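Fumarate reductase iron-sulfur subunit (Mycolicibacterium smegmatis, PDB 7D6V) probably carries electrons from succinate oxidation through its 2Fe-2S, 4Fe-4S and 3Fe-4S clusters toward quinone, as the iron-sulfur subunit of a mycobacterial succinate dehydrogenase. Local coordinates at residues V10-D15 with P46-R51; R113-F118 with D196-G201; V154-R159 with Y202-K207. One frame throughout, in Å; residues are numbered along the deposited sequence.

Contact 1 of 3, residues V10-D15 with P46-R51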
loop_
_atom_site.group_PDB
_atom_site.type_symbol
_atom_site.label_atom_id
_atom_site.label_comp_id
_atom_site.label_asym_id
_atom_site.label_seq_id
_atom_site.Cartn_x
_atom_site.Cartn_y
_atom_site.Cartn_z
ATOM N N VAL B 10 -5.602 7.448 -25.044
ATOM C CA VAL B 10 -6.183 6.447 -24.152
ATOM C C VAL B 10 -6.847 5.321 -24.939
ATOM O O VAL B 10 -7.517 5.553 -25.953
ATOM C CB VAL B 10 -7.190 7.128 -23.209
ATOM C CG1 VAL B 10 -7.896 6.110 -22.331
ATOM C CG2 VAL B 10 -6.499 8.180 -22.366
ATOM N N TRP B 11 -6.674 4.087 -24.456
ATOM C CA TRP B 11 -7.270 2.909 -25.079
ATOM C C TRP B 11 -8.727 2.746 -24.653
ATOM O O TRP B 11 -9.041 2.778 -23.460
ATOM C CB TRP B 11 -6.476 1.656 -24.705
ATOM C CG TRP B 11 -6.906 0.409 -25.428
ATOM C CD1 TRP B 11 -6.421 -0.057 -26.611
ATOM C CD2 TRP B 11 -7.909 -0.529 -25.013
ATOM N NE1 TRP B 11 -7.055 -1.220 -26.960
ATOM C CE2 TRP B 11 -7.976 -1.531 -25.996
ATOM C CE3 TRP B 11 -8.760 -0.614 -23.909
ATOM C CZ2 TRP B 11 -8.854 -2.605 -25.906
ATOM C CZ3 TRP B 11 -9.629 -1.678 -23.823
ATOM C CH2 TRP B 11 -9.672 -2.658 -24.815
ATOM N N ARG B 12 -9.616 2.560 -25.628
ATOM C CA ARG B 12 -11.040 2.361 -25.383
ATOM C C ARG B 12 -11.493 1.038 -25.984
ATOM O O ARG B 12 -11.056 0.662 -27.072
ATOM C CB ARG B 12 -11.884 3.499 -25.979
ATOM C CG ARG B 12 -11.429 4.898 -25.634
ATOM C CD ARG B 12 -11.616 5.223 -24.167
ATOM N NE ARG B 12 -12.932 4.845 -23.664
ATOM C CZ ARG B 12 -13.986 5.652 -23.630
ATOM N NH1 ARG B 12 -15.140 5.219 -23.149
ATOM N NH2 ARG B 12 -13.892 6.891 -24.087
ATOM N N GLY B 13 -12.371 0.342 -25.282
ATOM C CA GLY B 13 -12.939 -0.890 -25.788
ATOM C C GLY B 13 -13.287 -1.830 -24.654
ATOM O O GLY B 13 -13.316 -1.446 -23.490
ATOM N N ASP B 14 -13.558 -3.075 -25.026
ATOM C CA ASP B 14 -13.873 -4.133 -24.070
ATOM C C ASP B 14 -13.245 -5.426 -24.580
ATOM O O ASP B 14 -12.378 -5.419 -25.459
ATOM C CB ASP B 14 -15.388 -4.246 -23.835
ATOM C CG ASP B 14 -16.177 -4.421 -25.119
ATOM O OD1 ASP B 14 -17.264 -3.819 -25.229
ATOM O OD2 ASP B 14 -15.726 -5.157 -26.016
ATOM N N ASP B 15 -13.679 -6.556 -24.018
ATOM C CA ASP B 15 -13.112 -7.855 -24.355
ATOM C C ASP B 15 -13.378 -8.283 -25.793
ATOM O O ASP B 15 -12.752 -9.241 -26.255
ATOM C CB ASP B 15 -13.650 -8.922 -23.402
ATOM C CG ASP B 15 -15.165 -8.984 -23.389
ATOM O OD1 ASP B 15 -15.716 -9.897 -22.738
ATOM O OD2 ASP B 15 -15.807 -8.121 -24.021
ATOM N N PRO B 46 -17.583 10.838 -19.917
ATOM C CA PRO B 46 -18.174 10.508 -18.609
ATOM C C PRO B 46 -18.164 9.023 -18.286
ATOM O O PRO B 46 -18.105 8.655 -17.107
ATOM C CB PRO B 46 -19.608 11.045 -18.725
ATOM C CG PRO B 46 -19.621 11.914 -19.934
ATOM C CD PRO B 46 -18.574 11.396 -20.847
ATOM N N ASP B 47 -18.219 8.157 -19.298
ATOM C CA ASP B 47 -18.337 6.717 -19.107
ATOM C C ASP B 47 -17.005 5.989 -19.256
ATOM O O ASP B 47 -16.992 4.782 -19.509
ATOM C CB ASP B 47 -19.356 6.140 -20.087
ATOM C CG ASP B 47 -19.071 6.535 -21.515
ATOM O OD1 ASP B 47 -18.342 7.526 -21.721
ATOM O OD2 ASP B 47 -19.556 5.846 -22.434
ATOM N N LEU B 48 -15.886 6.691 -19.109
ATOM C CA LEU B 48 -14.573 6.073 -19.240
ATOM C C LEU B 48 -14.231 5.268 -17.990
ATOM O O LEU B 48 -14.339 5.771 -16.870
ATOM C CB LEU B 48 -13.508 7.139 -19.490
ATOM C CG LEU B 48 -12.050 6.708 -19.369
ATOM C CD1 LEU B 48 -11.630 5.959 -20.607
ATOM C CD2 LEU B 48 -11.172 7.922 -19.157
ATOM N N ALA B 49 -13.788 4.029 -18.192
ATOM C CA ALA B 49 -13.550 3.089 -17.102
ATOM C C ALA B 49 -12.156 3.280 -16.508
ATOM O O ALA B 49 -11.162 3.245 -17.236
ATOM C CB ALA B 49 -13.713 1.665 -17.627
ATOM N N VAL B 50 -12.075 3.478 -15.185
ATOM C CA VAL B 50 -10.803 3.849 -14.560
ATOM C C VAL B 50 -10.415 2.951 -13.388
ATOM O O VAL B 50 -9.328 2.363 -13.392
ATOM C CB VAL B 50 -10.823 5.321 -14.112
ATOM C CG1 VAL B 50 -9.494 5.699 -13.491
ATOM C CG2 VAL B 50 -11.113 6.218 -15.285
ATOM N N ARG B 51 -11.285 2.839 -12.380
ATOM C CA ARG B 51 -11.018 2.076 -11.151
ATOM C C ARG B 51 -9.845 2.656 -10.350
ATOM O O ARG B 51 -8.741 2.117 -10.317
ATOM C CB ARG B 51 -10.773 0.590 -11.434
ATOM C CG ARG B 51 -10.697 -0.225 -10.154
ATOM C CD ARG B 51 -9.891 -1.493 -10.305
ATOM N NE ARG B 51 -10.730 -2.626 -10.670
ATOM C CZ ARG B 51 -10.320 -3.654 -11.403
ATOM N NH1 ARG B 51 -9.073 -3.699 -11.846
ATOM N NH2 ARG B 51 -11.156 -4.637 -11.688
#
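R12 reaches L48 through a doubly bent chain, with chi2 at -68° and chi3 at -47°. These bends bring the NE end of the guanidinium to one methyl of L48. L48 has CG anti to its backbone N (chi1 168°), and from there CD1 extends to the arginine. L48 CD1 lies over one face of the guanidinium, offset toward the rim. It is 3.5 Å from R12 NE and 3.6 Å from R12 CD. The same methyl also meets V10, at 4.1 Å from V10 CG1. L48 CD1 therefore touches two side chains of strand 4-14, one aliphatic and one cationic.

No hydrogen bond joins the two segments. D47 stands nearby with the opposite charge, but R12 NH1 and D47 OD1 are 4.2 Å apart, too far for a salt bridge. The polar partners of R12 lie outside the segments: D100 forms a salt bridge with NE, and Y23 bonds to NH2. D100 also accepts from the backbone N of A49, so it ties the strand to residues 46-51 indirectly. The direct contact is thus dispersive. D47 may add a weak electrostatic pull on the arginine, though it also has a long, weak ion pair with R99.

Contact 2 of 3, residues R113-F118 with D196-G201; sequences RQIPSF and DEFGLG
F198 sits just beyond helix 191-196, in the 4Fe-4S dicluster region, and packs its ring on residues 114-116. Those residues belong to the loop that leads from helix 107-112 to helix 133-142. The next residue, G199, has left helical angles and has a positive phi of 64°. The helical path ends there, at a glycine, which positive phi favours.

The outer end of the F198 ring carries the contact. CZ is its leading atom, and it meets backbone as well as side chains. The carbonyl oxygen Q114 O comes in at the ring edge, in the ring plane, 3.5 Å from F198 CZ. This places a partly negative oxygen against the weakly positive rim of C-H groups. On the same rim, F198 CE1 is 3.9 Å from Q114 CB. I115 comes from another direction: its CG1 lies over one face of the ring, offset toward the rim, and is 4.2 Å from F198 CZ. The I115 chi1 of -61° puts CG1 beside the backbone N, where it can meet that face. The P116 ring adds a looser touch, with CD 4.5 Å from F198 CZ. No hydrogen bond crosses between the segments, so contact is by apolar packing and the carbonyl at the ring edge.

The loop also faces subunit A, where Q153 of that chain bonds to I115 O and to S117 OG. Within the chain, I177 of helix 171-181 touches both I115 and F198. M193 of helix 191-196 touches both P116 and F198. Helices 171-181 and 191-196 thus both pack on the contact, while the loop also bonds to subunit A.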
loop_
_atom_site.group_PDB
_atom_site.type_symbol
_atom_site.label_atom_id
_atom_site.label_comp_id
_atom_site.label_asym_id
_atom_site.label_seq_id
_atom_site.Cartn_x
_atom_site.Cartn_y
_atom_site.Cartn_z
ATOM N N ARG B 113 -5.687 -17.802 -2.303
ATOM C CA ARG B 113 -6.258 -18.804 -1.416
ATOM C C ARG B 113 -5.748 -20.211 -1.701
ATOM O O ARG B 113 -6.333 -21.183 -1.214
ATOM C CB ARG B 113 -7.785 -18.768 -1.471
ATOM C CG ARG B 113 -8.392 -18.829 -2.845
ATOM C CD ARG B 113 -9.791 -18.251 -2.803
ATOM N NE ARG B 113 -10.707 -18.943 -3.701
ATOM C CZ ARG B 113 -12.008 -18.693 -3.771
ATOM N NH1 ARG B 113 -12.547 -17.768 -2.990
ATOM N NH2 ARG B 113 -12.772 -19.370 -4.615
ATOM N N GLN B 114 -4.676 -20.343 -2.477
ATOM C CA GLN B 114 -3.987 -21.618 -2.608
ATOM C C GLN B 114 -2.771 -21.725 -1.703
ATOM O O GLN B 114 -2.360 -22.841 -1.374
ATOM C CB GLN B 114 -3.557 -21.849 -4.061
ATOM C CG GLN B 114 -4.712 -22.037 -5.024
ATOM C CD GLN B 114 -4.279 -21.964 -6.473
ATOM O OE1 GLN B 114 -3.098 -21.814 -6.774
ATOM N NE2 GLN B 114 -5.240 -22.071 -7.381
ATOM N N ILE B 115 -2.201 -20.602 -1.291
ATOM C CA ILE B 115 -1.029 -20.611 -0.414
ATOM C C ILE B 115 -1.485 -20.886 1.016
ATOM O O ILE B 115 -2.431 -20.237 1.488
ATOM C CB ILE B 115 -0.284 -19.285 -0.506
ATOM C CG1 ILE B 115 0.201 -19.047 -1.933
ATOM C CG2 ILE B 115 0.890 -19.259 0.460
ATOM C CD1 ILE B 115 0.964 -17.771 -2.088
ATOM N N PRO B 116 -0.859 -21.828 1.721
ATOM C CA PRO B 116 -1.205 -22.043 3.130
ATOM C C PRO B 116 -0.972 -20.782 3.947
ATOM O O PRO B 116 -0.002 -20.054 3.741
ATOM C CB PRO B 116 -0.264 -23.174 3.559
ATOM C CG PRO B 116 0.106 -23.851 2.298
ATOM C CD PRO B 116 0.154 -22.784 1.253
ATOM N N SER B 117 -1.876 -20.534 4.886
ATOM C CA SER B 117 -1.866 -19.297 5.643
ATOM C C SER B 117 -0.938 -19.412 6.848
ATOM O O SER B 117 -0.298 -20.439 7.080
ATOM C CB SER B 117 -3.283 -18.930 6.068
ATOM O OG SER B 117 -4.068 -18.584 4.942
ATOM N N PHE B 118 -0.859 -18.331 7.619
ATOM C CA PHE B 118 -0.031 -18.317 8.814
ATOM C C PHE B 118 -0.530 -19.345 9.819
ATOM O O PHE B 118 -1.719 -19.392 10.142
ATOM C CB PHE B 118 -0.036 -16.919 9.432
ATOM C CG PHE B 118 0.516 -16.867 10.826
ATOM C CD1 PHE B 118 -0.319 -16.647 11.904
ATOM C CD2 PHE B 118 1.868 -17.031 11.056
ATOM C CE1 PHE B 118 0.182 -16.597 13.182
ATOM C CE2 PHE B 118 2.373 -16.983 12.333
ATOM C CZ PHE B 118 1.531 -16.764 13.396
ATOM N N ASP B 196 6.943 -27.153 -6.335
ATOM C CA ASP B 196 6.185 -28.199 -7.011
ATOM C C ASP B 196 4.810 -27.748 -7.494
ATOM O O ASP B 196 4.390 -28.139 -8.588
ATOM C CB ASP B 196 6.040 -29.411 -6.092
ATOM C CG ASP B 196 7.365 -30.085 -5.812
ATOM O OD1 ASP B 196 8.186 -30.190 -6.746
ATOM O OD2 ASP B 196 7.591 -30.513 -4.662
ATOM N N GLU B 197 4.084 -26.945 -6.715
ATOM C CA GLU B 197 2.756 -26.502 -7.123
ATOM C C GLU B 197 2.675 -25.040 -7.522
ATOM O O GLU B 197 1.788 -24.679 -8.298
ATOM C CB GLU B 197 1.726 -26.778 -6.018
ATOM C CG GLU B 197 1.455 -28.260 -5.768
ATOM C CD GLU B 197 2.474 -28.921 -4.869
ATOM O OE1 GLU B 197 3.372 -28.217 -4.380
ATOM O OE2 GLU B 197 2.379 -30.148 -4.659
ATOM N N PHE B 198 3.566 -24.190 -7.028
ATOM C CA PHE B 198 3.533 -22.775 -7.361
ATOM C C PHE B 198 4.608 -22.373 -8.360
ATOM O O PHE B 198 4.703 -21.193 -8.706
ATOM C CB PHE B 198 3.641 -21.942 -6.084
ATOM C CG PHE B 198 2.612 -22.302 -5.054
ATOM C CD1 PHE B 198 1.265 -22.121 -5.311
ATOM C CD2 PHE B 198 2.987 -22.839 -3.835
ATOM C CE1 PHE B 198 0.314 -22.458 -4.372
ATOM C CE2 PHE B 198 2.040 -23.177 -2.893
ATOM C CZ PHE B 198 0.703 -22.986 -3.161
ATOM N N GLY B 199 5.406 -23.324 -8.840
ATOM C CA GLY B 199 6.289 -23.105 -9.968
ATOM C C GLY B 199 7.403 -22.097 -9.784
ATOM O O GLY B 199 7.619 -21.253 -10.655
ATOM N N LEU B 200 8.127 -22.172 -8.665
ATOM C CA LEU B 200 9.250 -21.263 -8.459
ATOM C C LEU B 200 10.334 -21.454 -9.513
ATOM O O LEU B 200 11.094 -20.524 -9.797
ATOM C CB LEU B 200 9.826 -21.452 -7.057
ATOM C CG LEU B 200 10.933 -20.499 -6.605
ATOM C CD1 LEU B 200 10.504 -19.053 -6.760
ATOM C CD2 LEU B 200 11.326 -20.792 -5.175
ATOM N N GLY B 201 10.418 -22.644 -10.111
ATOM C CA GLY B 201 11.405 -22.884 -11.148
ATOM C C GLY B 201 11.146 -22.130 -12.434
ATOM O O GLY B 201 12.081 -21.917 -13.210
#

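Contact 3 of 3, residues V154-R159 with Y202-K207; sequences VCHVVR and YCNITK. With F3S (Fe3-s4 cluster), chain G.
H156 and N204 make the one hydrogen bond between these segments, beside the 3Fe-4S cluster. H156 NE2 donates to N204 OD1 at 2.5 Å, with an N-H...O angle of 153°. The oxygen lies in the imidazole plane at the ring edge. The ring and amide planes are turned 53° apart. T206 OG1 gives N204 OD1 a second, weak bond at 3.5 Å. The N204 chi1 of 71° sets CG between the backbone N and the carbonyl carbon, and the amide is turned so that OD1 meets the ring.

V157 makes the apolar part. Its CG1 is 3.9 Å from Y202 CB, while its CG2 lies 3.6 Å from Y202 O and also faces the cluster.

C203 SG binds an iron, FE4, at 2.4 Å. C155 SG stands 3.1 Å from FE1, and its place in the pocket is consistent with the cysteine ligand found there in this family. C155 is also the N-cap of helix 156-159, its SG accepting a weak bond from V157 N.

Further out, E136 of the membrane anchor subunit bonds to H156 ND1, so the imidazole is held at both nitrogens. Y141 of that subunit bonds to Y202 O and N204 N. Helix 219-235 backs the 202-207 loop, with L224 against C203 and T220 against I205. The short helix 156-159 faces that loop, next to the membrane anchor.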
loop_
_atom_site.group_PDB
_atom_site.type_symbol
_atom_site.label_atom_id
_atom_site.label_comp_id
_atom_site.label_asym_id
_atom_site.label_seq_id
_atom_site.Cartn_x
_atom_site.Cartn_y
_atom_site.Cartn_z
ATOM N N VAL B 154 3.854 -7.449 -15.118
ATOM C CA VAL B 154 5.031 -7.260 -15.958
ATOM C C VAL B 154 5.807 -8.560 -16.153
ATOM O O VAL B 154 6.563 -8.689 -17.121
ATOM C CB VAL B 154 5.926 -6.156 -15.367
ATOM C CG1 VAL B 154 6.588 -6.638 -14.107
ATOM C CG2 VAL B 154 6.957 -5.683 -16.383
ATOM N N CYS B 155 5.681 -9.488 -15.210
ATOM C CA CYS B 155 6.398 -10.758 -15.296
ATOM C C CYS B 155 6.199 -11.378 -16.670
ATOM O O CYS B 155 5.072 -11.448 -17.160
ATOM C CB CYS B 155 5.918 -11.720 -14.207
ATOM S SG CYS B 155 6.750 -13.326 -14.211
ATOM N N HIS B 156 7.280 -11.831 -17.300
ATOM C CA HIS B 156 7.132 -12.424 -18.623
ATOM C C HIS B 156 6.668 -13.871 -18.578
ATOM O O HIS B 156 6.225 -14.393 -19.604
ATOM C CB HIS B 156 8.452 -12.344 -19.389
ATOM C CG HIS B 156 9.522 -13.233 -18.838
ATOM N ND1 HIS B 156 10.041 -14.297 -19.545
ATOM C CD2 HIS B 156 10.162 -13.225 -17.645
ATOM C CE1 HIS B 156 10.958 -14.901 -18.813
ATOM N NE2 HIS B 156 11.051 -14.270 -17.658
ATOM N N VAL B 157 6.769 -14.532 -17.423
ATOM C CA VAL B 157 6.346 -15.925 -17.327
ATOM C C VAL B 157 4.869 -16.056 -17.666
ATOM O O VAL B 157 4.465 -16.948 -18.420
ATOM C CB VAL B 157 6.658 -16.485 -15.927
ATOM C CG1 VAL B 157 6.237 -17.938 -15.831
ATOM C CG2 VAL B 157 8.130 -16.336 -15.614
ATOM N N VAL B 158 4.044 -15.164 -17.127
ATOM C CA VAL B 158 2.614 -15.178 -17.398
ATOM C C VAL B 158 2.184 -14.084 -18.366
ATOM O O VAL B 158 1.149 -14.243 -19.029
ATOM C CB VAL B 158 1.798 -15.083 -16.092
ATOM C CG1 VAL B 158 1.878 -16.389 -15.329
ATOM C CG2 VAL B 158 2.305 -13.940 -15.237
ATOM N N ARG B 159 2.935 -12.985 -18.472
ATOM C CA ARG B 159 2.578 -11.933 -19.417
ATOM C C ARG B 159 2.660 -12.426 -20.853
ATOM O O ARG B 159 1.787 -12.116 -21.671
ATOM C CB ARG B 159 3.481 -10.717 -19.218
ATOM C CG ARG B 159 3.257 -9.596 -20.216
ATOM C CD ARG B 159 4.161 -8.419 -19.919
ATOM N NE ARG B 159 3.923 -7.297 -20.820
ATOM C CZ ARG B 159 3.079 -6.304 -20.569
ATOM N NH1 ARG B 159 2.384 -6.294 -19.443
ATOM N NH2 ARG B 159 2.925 -5.324 -21.444
ATOM N N TYR B 202 9.899 -21.727 -12.679
ATOM C CA TYR B 202 9.587 -20.958 -13.878
ATOM C C TYR B 202 10.239 -19.587 -13.850
ATOM O O TYR B 202 10.476 -18.993 -14.906
ATOM C CB TYR B 202 8.077 -20.818 -14.037
ATOM C CG TYR B 202 7.423 -22.034 -14.636
ATOM C CD1 TYR B 202 6.874 -23.016 -13.829
ATOM C CD2 TYR B 202 7.358 -22.202 -16.008
ATOM C CE1 TYR B 202 6.280 -24.128 -14.374
ATOM C CE2 TYR B 202 6.766 -23.309 -16.561
ATOM C CZ TYR B 202 6.229 -24.269 -15.741
ATOM O OH TYR B 202 5.636 -25.379 -16.290
ATOM N N CYS B 203 10.438 -19.228 -12.614
ATOM C CA CYS B 203 11.066 -17.922 -12.475
ATOM C C CYS B 203 12.527 -18.005 -12.890
ATOM O O CYS B 203 13.348 -18.590 -12.181
ATOM C CB CYS B 203 10.944 -17.420 -11.041
ATOM S SG CYS B 203 11.685 -15.797 -10.752
ATOM N N ASN B 204 12.951 -17.285 -14.095
ATOM C CA ASN B 204 14.296 -16.789 -14.305
ATOM C C ASN B 204 14.343 -15.381 -13.737
ATOM O O ASN B 204 13.335 -14.672 -13.718
ATOM C CB ASN B 204 14.692 -16.833 -15.785
ATOM C CG ASN B 204 13.979 -15.801 -16.634
ATOM O OD1 ASN B 204 12.907 -15.319 -16.290
ATOM N ND2 ASN B 204 14.574 -15.471 -17.767
ATOM N N ILE B 205 15.507 -14.977 -13.259
ATOM C CA ILE B 205 15.575 -13.915 -12.264
ATOM C C ILE B 205 15.873 -12.572 -12.912
ATOM O O ILE B 205 16.524 -11.707 -12.318
ATOM C CB ILE B 205 16.594 -14.263 -11.172
ATOM C CG1 ILE B 205 17.979 -14.400 -11.780
ATOM C CG2 ILE B 205 16.188 -15.533 -10.453
ATOM C CD1 ILE B 205 19.004 -14.503 -10.760
ATOM N N THR B 206 15.406 -12.402 -14.146
ATOM C CA THR B 206 15.639 -11.207 -14.946
ATOM C C THR B 206 15.174 -9.907 -14.291
ATOM O O THR B 206 15.471 -8.823 -14.798
ATOM C CB THR B 206 14.972 -11.383 -16.303
ATOM O OG1 THR B 206 13.670 -11.951 -16.120
ATOM C CG2 THR B 206 15.801 -12.315 -17.157
ATOM N N LYS B 207 14.421 -10.001 -13.194
ATOM C CA LYS B 207 14.264 -8.925 -12.216
ATOM C C LYS B 207 13.393 -7.765 -12.697
ATOM O O LYS B 207 13.391 -6.704 -12.071
ATOM C CB LYS B 207 15.637 -8.395 -11.777
ATOM C CG LYS B 207 15.714 -7.926 -10.339
ATOM C CD LYS B 207 16.964 -7.102 -10.082
ATOM C CE LYS B 207 18.161 -7.986 -9.789
ATOM N NZ LYS B 207 18.069 -8.632 -8.452
HETATM FE FE1 F3S G . 8.995 -11.948 -12.567
HETATM FE FE3 F3S G . 10.958 -10.998 -10.999
HETATM FE FE4 F3S G . 10.985 -13.618 -11.599
HETATM S S1 F3S G . 10.268 -10.172 -12.949
HETATM S S2 F3S G . 10.062 -13.673 -13.662
HETATM S S3 F3S G . 9.353 -12.528 -10.375
HETATM S S4 F3S G . 12.796 -12.307 -11.288
#

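In the fold
The three contacts fall in two parts of the subunit. Contact 1 lies in the 2Fe-2S domain. Its centre is about 28 Å from that of contact 3 and about 34 Å from that of contact 2, on the opposite side of the chain's centre from contact 2. Contacts 2 and 3 are about 16 Å apart between centres and are linked by sequence, since G201 runs straight into Y202. Contact 3 lines the 3Fe-4S site, and the side chain of Y202 is about 11 Å from the bound ubiquinone-1. Contact 2 does not touch the clusters: the side chain of F198 is about 12 Å from the 3Fe-4S cluster, and that of I115 about 12 Å from the 4Fe-4S cluster.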